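Local coordinates for Endonuclease/exonuclease/phosphatase (Beutenbergia cavernae DSM 12333, PDB 4RUW), which is of undetermined function but belongs to the endonuclease/exonuclease/phosphatase family, with a DNase I-like domain followed by an immunoglobulin-like domain, at residues L94-R99 / Q110-L114; A88-L94 / V150-H155; V83-E87 / H310-D315; A198-S202 / Q216-V220. All blocks are in the same frame, centred on the assembly; numbering follows the deposited sequence. Where two conformers were deposited one is given.

Contact 1: residues L94-R99 / Q110-L114; sequences LNEVHR and QPARL. With ZN (zinc ion), chain B.
Gln-110, Pro-111 and Val-97 carry most of this contact, which sets the first turn of helix 110-118 against the end of strand 91-98. Segment 94-99 is extended at Leu-94 and Asn-95. It turns a corner at Glu-96, whose phi/psi of 63/51 is left-handed, and is extended again at Val-97 and His-98. Segment 110-114 is helical, with Leu-114 N bonded to Gln-110 O at 2.8 Å. Gln-110 makes two hydrogen bonds to His-98. His-98 N donates to the side-chain OE1 of Gln-110 at 2.9 Å, and Gln-110 N donates to His-98 O at 3.1 Å. The m, t rotamer of Gln-110 brings OE1 back to the strand, while its NE2 bonds to Thr-65 O and Glu-77. Pro-111 lies against the same backbone, with its CD 3.2 Å from His-98 O. Val-97, in the t rotamer, fits its CG1 between Gln-110 CB at 3.8 Å, Pro-111 CD at 3.9 Å and Leu-114 CD1 at 4.2 Å. Leu-94 CD1 meets Leu-114 CD1 at 4.0 Å. The His-98 ring leads away from the helix, and its ND1 binds zinc at 2.0 Å. Asp-100, His-107 and His-137 complete this metal site. Both hydrogen bonds thus fall on the backbone of a zinc ligand, in the DNase I-like domain. Strand 146-153 pairs beside segment 94-99, and Leu-94 also packs on Ile-84 of helix 77-87.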
loop_
_atom_site.group_PDB
_atom_site.type_symbol
_atom_site.label_atom_id
_atom_site.label_comp_id
_atom_site.label_asym_id
_atom_site.label_seq_id
_atom_site.Cartn_x
_atom_site.Cartn_y
_atom_site.Cartn_z
ATOM N N LEU A 94 -10.622 -0.873 -5.780
ATOM C CA LEU A 94 -10.882 0.367 -6.499
ATOM C C LEU A 94 -11.242 1.485 -5.529
ATOM O O LEU A 94 -12.025 1.283 -4.594
ATOM C CB LEU A 94 -12.024 0.187 -7.491
ATOM C CG LEU A 94 -11.841 -0.921 -8.526
ATOM C CD1 LEU A 94 -13.093 -1.063 -9.392
ATOM C CD2 LEU A 94 -10.608 -0.687 -9.387
ATOM N N ASN A 95 -10.658 2.660 -5.750
ATOM C CA ASN A 95 -11.033 3.873 -5.030
ATOM C C ASN A 95 -11.789 4.816 -5.959
ATOM O O ASN A 95 -11.625 4.743 -7.193
ATOM C CB ASN A 95 -9.800 4.620 -4.495
ATOM C CG ASN A 95 -8.879 3.749 -3.645
ATOM O OD1 ASN A 95 -7.665 3.801 -3.807
ATOM N ND2 ASN A 95 -9.443 2.989 -2.712
ATOM N N GLU A 96 -12.593 5.702 -5.380
ATOM C CA GLU A 96 -13.342 6.711 -6.126
ATOM C C GLU A 96 -14.360 6.087 -7.077
ATOM O O GLU A 96 -14.419 6.416 -8.262
ATOM C CB GLU A 96 -12.404 7.666 -6.862
ATOM C CG GLU A 96 -11.607 8.562 -5.935
ATOM C CD GLU A 96 -12.500 9.470 -5.110
ATOM O OE1 GLU A 96 -13.202 10.312 -5.707
ATOM O OE2 GLU A 96 -12.510 9.333 -3.867
ATOM N N VAL A 97 -15.175 5.194 -6.528
ATOM C CA VAL A 97 -16.276 4.595 -7.246
ATOM C C VAL A 97 -17.557 5.173 -6.651
ATOM O O VAL A 97 -17.784 5.059 -5.445
ATOM C CB VAL A 97 -16.278 3.049 -7.090
ATOM C CG1 VAL A 97 -17.377 2.440 -7.948
ATOM C CG2 VAL A 97 -14.920 2.451 -7.433
ATOM N N HIS A 98 -18.372 5.822 -7.482
ATOM C CA HIS A 98 -19.595 6.449 -6.982
ATOM C C HIS A 98 -20.815 5.566 -7.163
ATOM O O HIS A 98 -20.896 4.751 -8.087
ATOM C CB HIS A 98 -19.857 7.814 -7.632
ATOM C CG HIS A 98 -19.047 8.922 -7.031
ATOM N ND1 HIS A 98 -19.382 10.253 -7.207
ATOM C CD2 HIS A 98 -17.934 8.888 -6.265
ATOM C CE1 HIS A 98 -18.485 10.992 -6.551
ATOM N NE2 HIS A 98 -17.608 10.195 -5.984
ATOM N N ARG A 99 -21.768 5.735 -6.257
ATOM C CA ARG A 99 -23.074 5.145 -6.423
ATOM C C ARG A 99 -24.063 6.274 -6.166
ATOM O O ARG A 99 -24.357 6.614 -5.015
ATOM C CB ARG A 99 -23.264 3.973 -5.461
ATOM C CG ARG A 99 -24.600 3.272 -5.620
ATOM C CD ARG A 99 -24.513 1.806 -5.251
ATOM N NE ARG A 99 -24.444 1.587 -3.811
ATOM C CZ ARG A 99 -24.257 0.394 -3.252
ATOM N NH1 ARG A 99 -24.107 -0.681 -4.014
ATOM N NH2 ARG A 99 -24.212 0.270 -1.935
ATOM N N GLN A 110 -22.135 3.077 -10.335
ATOM C CA GLN A 110 -20.892 2.571 -10.918
ATOM C C GLN A 110 -20.534 1.138 -10.507
ATOM O O GLN A 110 -20.048 0.381 -11.342
ATOM C CB GLN A 110 -19.726 3.536 -10.690
ATOM C CG GLN A 110 -20.035 4.943 -11.168
ATOM C CD GLN A 110 -18.790 5.779 -11.313
ATOM O OE1 GLN A 110 -18.097 6.062 -10.336
ATOM N NE2 GLN A 110 -18.495 6.182 -12.543
ATOM N N PRO A 111 -20.769 0.753 -9.236
ATOM C CA PRO A 111 -20.461 -0.646 -8.911
ATOM C C PRO A 111 -21.276 -1.628 -9.759
ATOM O O PRO A 111 -20.733 -2.635 -10.213
ATOM C CB PRO A 111 -20.843 -0.754 -7.428
ATOM C CG PRO A 111 -20.686 0.630 -6.911
ATOM C CD PRO A 111 -21.134 1.517 -8.027
ATOM N N ALA A 112 -22.550 -1.332 -9.995
ATOM C CA ALA A 112 -23.376 -2.221 -10.800
ATOM C C ALA A 112 -22.892 -2.249 -12.245
ATOM O O ALA A 112 -22.882 -3.301 -12.887
ATOM C CB ALA A 112 -24.828 -1.803 -10.730
ATOM N N ARG A 113 -22.482 -1.098 -12.764
ATOM C CA ARG A 113 -22.011 -1.035 -14.140
ATOM C C ARG A 113 -20.685 -1.788 -14.313
ATOM O O ARG A 113 -20.496 -2.531 -15.278
ATOM C CB ARG A 113 -21.898 0.423 -14.589
ATOM C CG ARG A 113 -21.384 0.608 -16.005
ATOM C CD ARG A 113 -22.197 -0.158 -17.032
ATOM N NE ARG A 113 -21.780 0.228 -18.378
ATOM C CZ ARG A 113 -21.885 -0.540 -19.457
ATOM N NH1 ARG A 113 -22.406 -1.757 -19.370
ATOM N NH2 ARG A 113 -21.452 -0.084 -20.622
ATOM N N LEU A 114 -19.767 -1.602 -13.369
ATOM C CA LEU A 114 -18.500 -2.321 -13.421
ATOM C C LEU A 114 -18.720 -3.831 -13.302
ATOM O O LEU A 114 -18.098 -4.614 -14.013
ATOM C CB LEU A 114 -17.525 -1.808 -12.361
ATOM C CG LEU A 114 -16.978 -0.405 -12.609
ATOM C CD1 LEU A 114 -16.366 0.150 -11.332
ATOM C CD2 LEU A 114 -15.952 -0.453 -13.746
HETATM ZN ZN ZN B . -20.858 10.941 -8.346
#

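Contact 2: residues A88-L94 / V150-H155; sequences APDVVVL and VVMSRH
Strands 91-98 and 146-153, antiparallel neighbours in a mixed sheet of the DNase I-like fold, pair here. Their short axes approach to 4.8 Å at 162°. Val-150 forms a hydrogen-bonded pair with Leu-94: Leu-94 N to Val-150 O and Val-150 N to Leu-94 O are both 2.8 Å. Val-151 faces Val-93 in a non-hydrogen-bonded pair, and its CG1 lies 3.9 Å from Val-91 CG1. On that face both Val-151 and Val-93 pack on Ala-198 of strand 192-200. Met-152, a selenomethionine, pairs with Val-92 through two bonds, N to O each way, both 2.9 Å. Its SE lies 4.0 Å from Leu-94 CD1 on the other face. Ser-153 pairs with Val-91 without hydrogen bonds, and its OG, chi1 t, donates to His-155 O at 2.8 Å. Arg-154 leaves the strand, yet its N still donates to Asp-90 O at 3.1 Å. His-155, chi1 m, lies just past the strand: its NE2 donates to Asp-90 OD1 at 2.8 Å, nearly linear and close to the ring plane.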
loop_
_atom_site.group_PDB
_atom_site.type_symbol
_atom_site.label_atom_id
_atom_site.label_comp_id
_atom_site.label_asym_id
_atom_site.label_seq_id
_atom_site.Cartn_x
_atom_site.Cartn_y
_atom_site.Cartn_z
ATOM N N ALA A 88 -6.069 -8.801 -15.564
ATOM C CA ALA A 88 -6.556 -10.071 -15.030
ATOM C C ALA A 88 -6.128 -10.364 -13.578
ATOM O O ALA A 88 -5.640 -11.447 -13.278
ATOM C CB ALA A 88 -6.147 -11.212 -15.957
ATOM N N PRO A 89 -6.322 -9.402 -12.662
ATOM C CA PRO A 89 -5.971 -9.697 -11.269
ATOM C C PRO A 89 -6.936 -10.706 -10.643
ATOM O O PRO A 89 -8.073 -10.862 -11.089
ATOM C CB PRO A 89 -6.130 -8.338 -10.589
ATOM C CG PRO A 89 -7.195 -7.653 -11.395
ATOM C CD PRO A 89 -6.916 -8.060 -12.811
ATOM N N ASP A 90 -6.484 -11.394 -9.608
ATOM C CA ASP A 90 -7.375 -12.233 -8.825
ATOM C C ASP A 90 -8.348 -11.379 -8.026
ATOM O O ASP A 90 -9.523 -11.732 -7.873
ATOM C CB ASP A 90 -6.557 -13.097 -7.874
ATOM C CG ASP A 90 -5.798 -14.180 -8.592
ATOM O OD1 ASP A 90 -6.449 -15.149 -9.031
ATOM O OD2 ASP A 90 -4.561 -14.061 -8.728
ATOM N N VAL A 91 -7.823 -10.284 -7.479
ATOM C CA VAL A 91 -8.585 -9.365 -6.646
ATOM C C VAL A 91 -8.168 -7.958 -7.023
ATOM O O VAL A 91 -6.971 -7.689 -7.229
ATOM C CB VAL A 91 -8.305 -9.581 -5.145
ATOM C CG1 VAL A 91 -9.116 -8.609 -4.304
ATOM C CG2 VAL A 91 -8.635 -10.995 -4.748
ATOM N N VAL A 92 -9.146 -7.066 -7.139
ATOM C CA VAL A 92 -8.843 -5.667 -7.389
ATOM C C VAL A 92 -9.553 -4.771 -6.378
ATOM O O VAL A 92 -10.717 -4.982 -6.039
ATOM C CB VAL A 92 -9.130 -5.245 -8.862
ATOM C CG1 VAL A 92 -10.580 -5.478 -9.228
ATOM C CG2 VAL A 92 -8.751 -3.793 -9.089
ATOM N N VAL A 93 -8.807 -3.792 -5.882
ATOM C CA VAL A 93 -9.302 -2.757 -4.996
ATOM C C VAL A 93 -9.443 -1.488 -5.826
ATOM O O VAL A 93 -8.502 -1.094 -6.522
ATOM C CB VAL A 93 -8.310 -2.526 -3.837
ATOM C CG1 VAL A 93 -8.621 -1.219 -3.119
ATOM C CG2 VAL A 93 -8.317 -3.729 -2.887
ATOM N N LEU A 94 -10.622 -0.873 -5.780
ATOM C CA LEU A 94 -10.882 0.367 -6.499
ATOM C C LEU A 94 -11.242 1.485 -5.529
ATOM O O LEU A 94 -12.025 1.283 -4.594
ATOM C CB LEU A 94 -12.024 0.187 -7.491
ATOM C CG LEU A 94 -11.841 -0.921 -8.526
ATOM C CD1 LEU A 94 -13.093 -1.063 -9.392
ATOM C CD2 LEU A 94 -10.608 -0.687 -9.387
ATOM N N VAL A 150 -14.154 -0.200 -3.429
ATOM C CA VAL A 150 -14.740 -1.438 -3.926
ATOM C C VAL A 150 -13.700 -2.544 -3.959
ATOM O O VAL A 150 -12.538 -2.291 -4.278
ATOM C CB VAL A 150 -15.341 -1.220 -5.342
ATOM C CG1 VAL A 150 -15.648 -2.544 -6.045
ATOM C CG2 VAL A 150 -16.582 -0.332 -5.264
ATOM N N VAL A 151 -14.113 -3.752 -3.587
ATOM C CA VAL A 151 -13.325 -4.946 -3.852
ATOM C C VAL A 151 -14.077 -5.778 -4.879
ATOM O O VAL A 151 -15.261 -6.058 -4.696
ATOM C CB VAL A 151 -13.082 -5.782 -2.578
ATOM C CG1 VAL A 151 -12.396 -7.114 -2.931
ATOM C CG2 VAL A 151 -12.242 -4.994 -1.582
HETATM N N MSE A 152 -13.395 -6.143 -5.961
HETATM C CA MSE A 152 -13.936 -7.077 -6.943
HETATM C C MSE A 152 -13.007 -8.273 -7.016
HETATM O O MSE A 152 -11.788 -8.132 -6.975
HETATM C CB MSE A 152 -14.065 -6.450 -8.336
HETATM C CG MSE A 152 -14.921 -5.184 -8.385
HETATM SE SE MSE A 152 -15.162 -4.433 -10.175
HETATM C CE MSE A 152 -16.383 -5.775 -10.894
ATOM N N SER A 153 -13.586 -9.454 -7.128
ATOM C CA SER A 153 -12.800 -10.661 -7.031
ATOM C C SER A 153 -13.341 -11.761 -7.935
ATOM O O SER A 153 -14.550 -11.888 -8.127
ATOM C CB SER A 153 -12.810 -11.124 -5.576
ATOM O OG SER A 153 -12.164 -12.359 -5.410
ATOM N N ARG A 154 -12.435 -12.554 -8.496
ATOM C CA ARG A 154 -12.815 -13.757 -9.229
ATOM C C ARG A 154 -13.105 -14.910 -8.278
ATOM O O ARG A 154 -13.581 -15.959 -8.692
ATOM C CB ARG A 154 -11.695 -14.169 -10.186
ATOM C CG ARG A 154 -11.564 -13.285 -11.412
ATOM C CD ARG A 154 -10.514 -13.801 -12.367
ATOM N NE ARG A 154 -10.460 -13.022 -13.599
ATOM C CZ ARG A 154 -10.143 -13.524 -14.788
ATOM N NH1 ARG A 154 -9.870 -14.814 -14.923
ATOM N NH2 ARG A 154 -10.120 -12.741 -15.854
ATOM N N HIS A 155 -12.830 -14.702 -6.995
ATOM C CA HIS A 155 -12.942 -15.765 -6.003
ATOM C C HIS A 155 -13.946 -15.376 -4.930
ATOM O O HIS A 155 -14.078 -14.206 -4.597
ATOM C CB HIS A 155 -11.569 -16.037 -5.399
ATOM C CG HIS A 155 -10.504 -16.207 -6.428
ATOM N ND1 HIS A 155 -10.508 -17.253 -7.326
ATOM C CD2 HIS A 155 -9.440 -15.436 -6.754
ATOM C CE1 HIS A 155 -9.469 -17.139 -8.131
ATOM N NE2 HIS A 155 -8.804 -16.044 -7.807
#

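Contact 3: residues V83-E87 / H310-D315; sequences VIRAE and HVSLVD
One carboxylate, that of Glu-87, gathers most of the polar chemistry between the last turn of helix 77-87 and the end of strand 304-311. Segment 83-87 is helical, with Glu-87 N bonded to Val-83 O at 3.0 Å. Segment 310-315 is extended at first, then loop. The CA atoms of Val-83 and Val-314 are 6.1 Å apart, and those of Glu-87 and Ser-312 are 7.7 Å apart. Glu-87 takes an m, m rotamer that sends both oxygens to the strand end. His-310, chi1 p, donates from NE2 to Glu-87 OE1 at 2.7 Å, with OE1 near the ring plane. Ser-312, chi1 t, donates from OG to Glu-87 OE2 at 2.6 Å. A water donates to the same Glu-87 OE2 at 2.6 Å and accepts from Leu-313 N at 2.9 Å, so this loop amide is satisfied too. Packing flanks the carboxylate. Val-83 CG2 lies 4.3 Å from Val-314 CB, and Ala-86 CB lies 4.1 Å from Val-314 CG1. Val-83 CG1 is also in van der Waals contact with Ser-312 OG at 3.4 Å. Asp-315 turns its charge to Arg-79, in the same helix as Val-83. Beneath, Val-83 and Glu-87 pack on Met-59 of strand 55-62. With two side-chain donors and a water around it, both oxygens of the buried Glu-87 carboxylate have hydrogen-bond donors, and it ties the helix end to an outermost strand of the sheet.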
loop_
_atom_site.group_PDB
_atom_site.type_symbol
_atom_site.label_atom_id
_atom_site.label_comp_id
_atom_site.label_asym_id
_atom_site.label_seq_id
_atom_site.Cartn_x
_atom_site.Cartn_y
_atom_site.Cartn_z
ATOM N N VAL A 83 -9.124 -2.205 -18.804
ATOM C CA VAL A 83 -7.811 -2.282 -18.172
ATOM C C VAL A 83 -7.777 -3.416 -17.144
ATOM O O VAL A 83 -6.845 -4.227 -17.130
ATOM C CB VAL A 83 -7.415 -0.950 -17.511
ATOM C CG1 VAL A 83 -6.191 -1.133 -16.620
ATOM C CG2 VAL A 83 -7.154 0.112 -18.575
ATOM N N ILE A 84 -8.794 -3.483 -16.287
ATOM C CA ILE A 84 -8.881 -4.573 -15.321
ATOM C C ILE A 84 -8.870 -5.936 -16.024
ATOM O O ILE A 84 -8.141 -6.835 -15.626
ATOM C CB ILE A 84 -10.111 -4.422 -14.405
ATOM C CG1 ILE A 84 -10.013 -3.122 -13.595
ATOM C CG2 ILE A 84 -10.259 -5.641 -13.504
ATOM C CD1 ILE A 84 -11.294 -2.727 -12.878
ATOM N N ARG A 85 -9.663 -6.070 -17.084
ATOM C CA ARG A 85 -9.737 -7.313 -17.843
ATOM C C ARG A 85 -8.370 -7.720 -18.386
ATOM O O ARG A 85 -7.985 -8.887 -18.314
ATOM C CB ARG A 85 -10.729 -7.123 -18.997
ATOM C CG ARG A 85 -11.060 -8.357 -19.804
ATOM C CD ARG A 85 -12.113 -8.027 -20.886
ATOM N NE ARG A 85 -13.346 -7.479 -20.311
ATOM C CZ ARG A 85 -13.806 -6.247 -20.526
ATOM N NH1 ARG A 85 -13.159 -5.413 -21.330
ATOM N NH2 ARG A 85 -14.926 -5.846 -19.934
ATOM N N ALA A 86 -7.632 -6.753 -18.918
ATOM C CA ALA A 86 -6.323 -7.022 -19.501
ATOM C C ALA A 86 -5.306 -7.432 -18.441
ATOM O O ALA A 86 -4.474 -8.300 -18.680
ATOM C CB ALA A 86 -5.827 -5.809 -20.264
ATOM N N GLU A 87 -5.377 -6.809 -17.267
ATOM C CA GLU A 87 -4.439 -7.108 -16.188
ATOM C C GLU A 87 -4.798 -8.418 -15.478
ATOM O O GLU A 87 -3.943 -9.070 -14.878
ATOM C CB GLU A 87 -4.387 -5.952 -15.190
ATOM C CG GLU A 87 -3.877 -4.633 -15.778
ATOM C CD GLU A 87 -2.389 -4.640 -16.105
ATOM O OE1 GLU A 87 -1.702 -5.657 -15.846
ATOM O OE2 GLU A 87 -1.902 -3.599 -16.607
ATOM N N HIS A 310 3.931 -4.128 -11.637
ATOM C CA HIS A 310 4.041 -3.067 -12.631
ATOM C C HIS A 310 2.905 -2.079 -12.455
ATOM O O HIS A 310 1.855 -2.426 -11.914
ATOM C CB HIS A 310 4.040 -3.632 -14.061
ATOM C CG HIS A 310 2.814 -4.428 -14.403
ATOM N ND1 HIS A 310 2.691 -5.763 -14.093
ATOM C CD2 HIS A 310 1.670 -4.076 -15.037
ATOM C CE1 HIS A 310 1.521 -6.208 -14.530
ATOM N NE2 HIS A 310 0.880 -5.201 -15.098
ATOM N N VAL A 311 3.113 -0.851 -12.915
ATOM C CA VAL A 311 2.001 0.067 -13.054
ATOM C C VAL A 311 1.311 -0.238 -14.379
ATOM O O VAL A 311 1.947 -0.644 -15.355
ATOM C CB VAL A 311 2.415 1.561 -12.962
ATOM C CG1 VAL A 311 2.823 1.909 -11.528
ATOM C CG2 VAL A 311 3.508 1.906 -13.968
ATOM N N SER A 312 -0.001 -0.080 -14.415
ATOM C CA SER A 312 -0.727 -0.413 -15.626
ATOM C C SER A 312 -0.609 0.693 -16.655
ATOM O O SER A 312 -0.980 1.843 -16.395
ATOM C CB SER A 312 -2.194 -0.681 -15.332
ATOM O OG SER A 312 -2.837 -1.141 -16.502
ATOM N N LEU A 313 -0.096 0.333 -17.829
ATOM C CA LEU A 313 0.035 1.264 -18.942
ATOM C C LEU A 313 -0.772 0.781 -20.155
ATOM O O LEU A 313 -0.553 1.234 -21.278
ATOM C CB LEU A 313 1.508 1.478 -19.305
ATOM C CG LEU A 313 2.389 2.014 -18.170
ATOM C CD1 LEU A 313 3.842 2.083 -18.614
ATOM C CD2 LEU A 313 1.925 3.381 -17.708
ATOM N N VAL A 314 -1.717 -0.122 -19.914
ATOM C CA VAL A 314 -2.648 -0.570 -20.955
ATOM C C VAL A 314 -3.403 0.623 -21.565
ATOM O O VAL A 314 -3.555 0.728 -22.786
ATOM C CB VAL A 314 -3.647 -1.617 -20.381
ATOM C CG1 VAL A 314 -4.666 -2.032 -21.425
ATOM C CG2 VAL A 314 -2.898 -2.835 -19.859
ATOM N N ASP A 315 -3.868 1.522 -20.708
ATOM C CA ASP A 315 -4.606 2.707 -21.137
ATOM C C ASP A 315 -4.368 3.742 -20.055
ATOM O O ASP A 315 -5.233 3.999 -19.212
ATOM C CB ASP A 315 -6.098 2.384 -21.240
ATOM C CG ASP A 315 -6.886 3.424 -22.016
ATOM O OD1 ASP A 315 -6.316 4.441 -22.464
ATOM O OD2 ASP A 315 -8.099 3.198 -22.186
HETATM O O HOH W 1 0.039 -2.578 -18.050
#

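Contact 4: residues A198-S202 / Q216-V220; sequences ATHLS and QLRIV
Strand 192-200 gives way to loop here, beneath helix 207-222. The helix segment 216-220 is regular, with Val-220 N bonded to Gln-216 O at 3.0 Å. The nearest CA pairs are Leu-201 with Gln-216 at 6.9 Å and Thr-199 with Val-220 at 8.2 Å. Thr-199, chi1 t, points its CB toward the helix and sets CG2 4.3 Å from Val-220 CG2. Its OG1 bonds to Ser-180 O on the neighbouring strand. His-200 points away, to the face where it touches Asn-95 and Glu-96 of strand 91-98. Leu-201 turns back to the helix. Its m, t rotamer places CD1 4.3 Å from Leu-217 CB and CD2 4.4 Å from Val-220 CG2, while Leu-201 CB lies 3.5 Å from Gln-216 OE1. Ser-202 is held by the side-chain amide of Gln-216, which works both ways. Ser-202 N donates to Gln-216 OE1 at 3.0 Å, nearly linear, and Gln-216 NE2 donates to Ser-202 OG at 2.9 Å. The m, t rotamer of Gln-216 extends the amide to the loop. NE2 also reaches Pro-167 O, and Ser-202 OG has a further partner in Asn-168. Leu-166 of strand 157-166 packs on Thr-199, Gln-216 and Val-220. This is the first strand-to-helix packing of a beta-alpha-beta unit, in which helix 207-222 leads on to the parallel strand 230-233 of the same sheet.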
loop_
_atom_site.group_PDB
_atom_site.type_symbol
_atom_site.label_atom_id
_atom_site.label_comp_id
_atom_site.label_asym_id
_atom_site.label_seq_id
_atom_site.Cartn_x
_atom_site.Cartn_y
_atom_site.Cartn_z
ATOM N N ALA A 198 -9.173 -2.581 2.010
ATOM C CA ALA A 198 -9.227 -1.573 0.950
ATOM C C ALA A 198 -9.507 -0.216 1.566
ATOM O O ALA A 198 -10.482 -0.068 2.311
ATOM C CB ALA A 198 -10.340 -1.919 -0.020
ATOM N N THR A 199 -8.692 0.791 1.269
ATOM C CA THR A 199 -8.979 2.104 1.811
ATOM C C THR A 199 -8.439 3.220 0.927
ATOM O O THR A 199 -7.853 2.977 -0.142
ATOM C CB THR A 199 -8.488 2.234 3.283
ATOM O OG1 THR A 199 -9.099 3.374 3.904
ATOM C CG2 THR A 199 -6.984 2.377 3.350
ATOM N N HIS A 200 -8.660 4.445 1.392
ATOM C CA HIS A 200 -8.321 5.671 0.685
ATOM C C HIS A 200 -8.299 6.727 1.797
ATOM O O HIS A 200 -9.313 6.957 2.465
ATOM C CB HIS A 200 -9.396 5.953 -0.378
ATOM C CG HIS A 200 -9.158 7.169 -1.218
ATOM N ND1 HIS A 200 -10.021 7.527 -2.226
ATOM C CD2 HIS A 200 -8.175 8.102 -1.208
ATOM C CE1 HIS A 200 -9.586 8.634 -2.802
ATOM N NE2 HIS A 200 -8.476 9.008 -2.199
ATOM N N LEU A 201 -7.133 7.313 2.057
ATOM C CA LEU A 201 -6.999 8.263 3.160
ATOM C C LEU A 201 -7.159 9.705 2.689
ATOM O O LEU A 201 -7.132 9.968 1.481
ATOM C CB LEU A 201 -5.640 8.097 3.849
ATOM C CG LEU A 201 -5.300 6.689 4.336
ATOM C CD1 LEU A 201 -3.990 6.718 5.080
ATOM C CD2 LEU A 201 -6.415 6.082 5.184
ATOM N N SER A 202 -7.284 10.639 3.627
ATOM C CA SER A 202 -7.344 12.047 3.264
ATOM C C SER A 202 -6.101 12.483 2.501
ATOM O O SER A 202 -5.033 11.894 2.635
ATOM C CB SER A 202 -7.455 12.915 4.510
ATOM O OG SER A 202 -8.691 12.744 5.167
ATOM N N GLN A 216 -6.319 8.267 10.877
ATOM C CA GLN A 216 -6.936 7.288 9.994
ATOM C C GLN A 216 -6.048 6.064 9.864
ATOM O O GLN A 216 -6.514 4.928 9.967
ATOM C CB GLN A 216 -7.177 7.911 8.618
ATOM C CG GLN A 216 -8.170 9.048 8.643
ATOM C CD GLN A 216 -8.221 9.840 7.349
ATOM O OE1 GLN A 216 -7.425 9.641 6.423
ATOM N NE2 GLN A 216 -9.184 10.749 7.275
ATOM N N LEU A 217 -4.765 6.293 9.621
ATOM C CA LEU A 217 -3.843 5.185 9.447
ATOM C C LEU A 217 -3.732 4.312 10.701
ATOM O O LEU A 217 -3.632 3.090 10.598
ATOM C CB LEU A 217 -2.475 5.679 8.991
ATOM C CG LEU A 217 -1.438 4.594 8.695
ATOM C CD1 LEU A 217 -1.872 3.671 7.553
ATOM C CD2 LEU A 217 -0.105 5.232 8.398
ATOM N N ARG A 218 -3.719 4.935 11.880
ATOM C CA ARG A 218 -3.714 4.182 13.136
ATOM C C ARG A 218 -4.850 3.182 13.155
ATOM O O ARG A 218 -4.667 2.015 13.496
ATOM C CB ARG A 218 -3.885 5.113 14.327
ATOM C CG ARG A 218 -2.667 5.922 14.648
ATOM C CD ARG A 218 -1.567 5.104 15.313
ATOM N NE ARG A 218 -0.788 5.955 16.214
ATOM C CZ ARG A 218 0.454 5.687 16.610
ATOM N NH1 ARG A 218 1.106 6.528 17.410
ATOM N NH2 ARG A 218 1.063 4.583 16.193
ATOM N N ILE A 219 -6.040 3.655 12.813
ATOM C CA ILE A 219 -7.226 2.804 12.855
ATOM C C ILE A 219 -7.105 1.684 11.816
ATOM O O ILE A 219 -7.369 0.518 12.109
ATOM C CB ILE A 219 -8.498 3.621 12.636
ATOM C CG1 ILE A 219 -8.722 4.536 13.838
ATOM C CG2 ILE A 219 -9.704 2.713 12.439
ATOM C CD1 ILE A 219 -9.663 5.668 13.575
ATOM N N VAL A 220 -6.671 2.030 10.611
ATOM C CA VAL A 220 -6.483 1.022 9.574
ATOM C C VAL A 220 -5.518 -0.068 10.047
ATOM O O VAL A 220 -5.816 -1.266 9.967
ATOM C CB VAL A 220 -5.968 1.662 8.282
ATOM C CG1 VAL A 220 -5.506 0.607 7.297
ATOM C CG2 VAL A 220 -7.051 2.537 7.675
#

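Contacts 1, 2 and 4 are buried, while contact 3 is only partly so. Contacts 1 and 2 share Leu-94 and strand 91-98. Contact 2 is pairing within a sheet, mainly by backbone bonds, whereas contact 1 sets a helix start beside that strand near the zinc. Contact 3 reaches the far edge of the same sheet and relies on a charged side chain and a water. Its Ile-84 packs on Val-92 and Leu-94. Contact 4 belongs to the second sheet. Ala-198 meets Val-93 and Val-151 of contact 2, which joins the two sheets. Contacts 3 and 4 do not touch, their nearest atoms being about 13 Å apart.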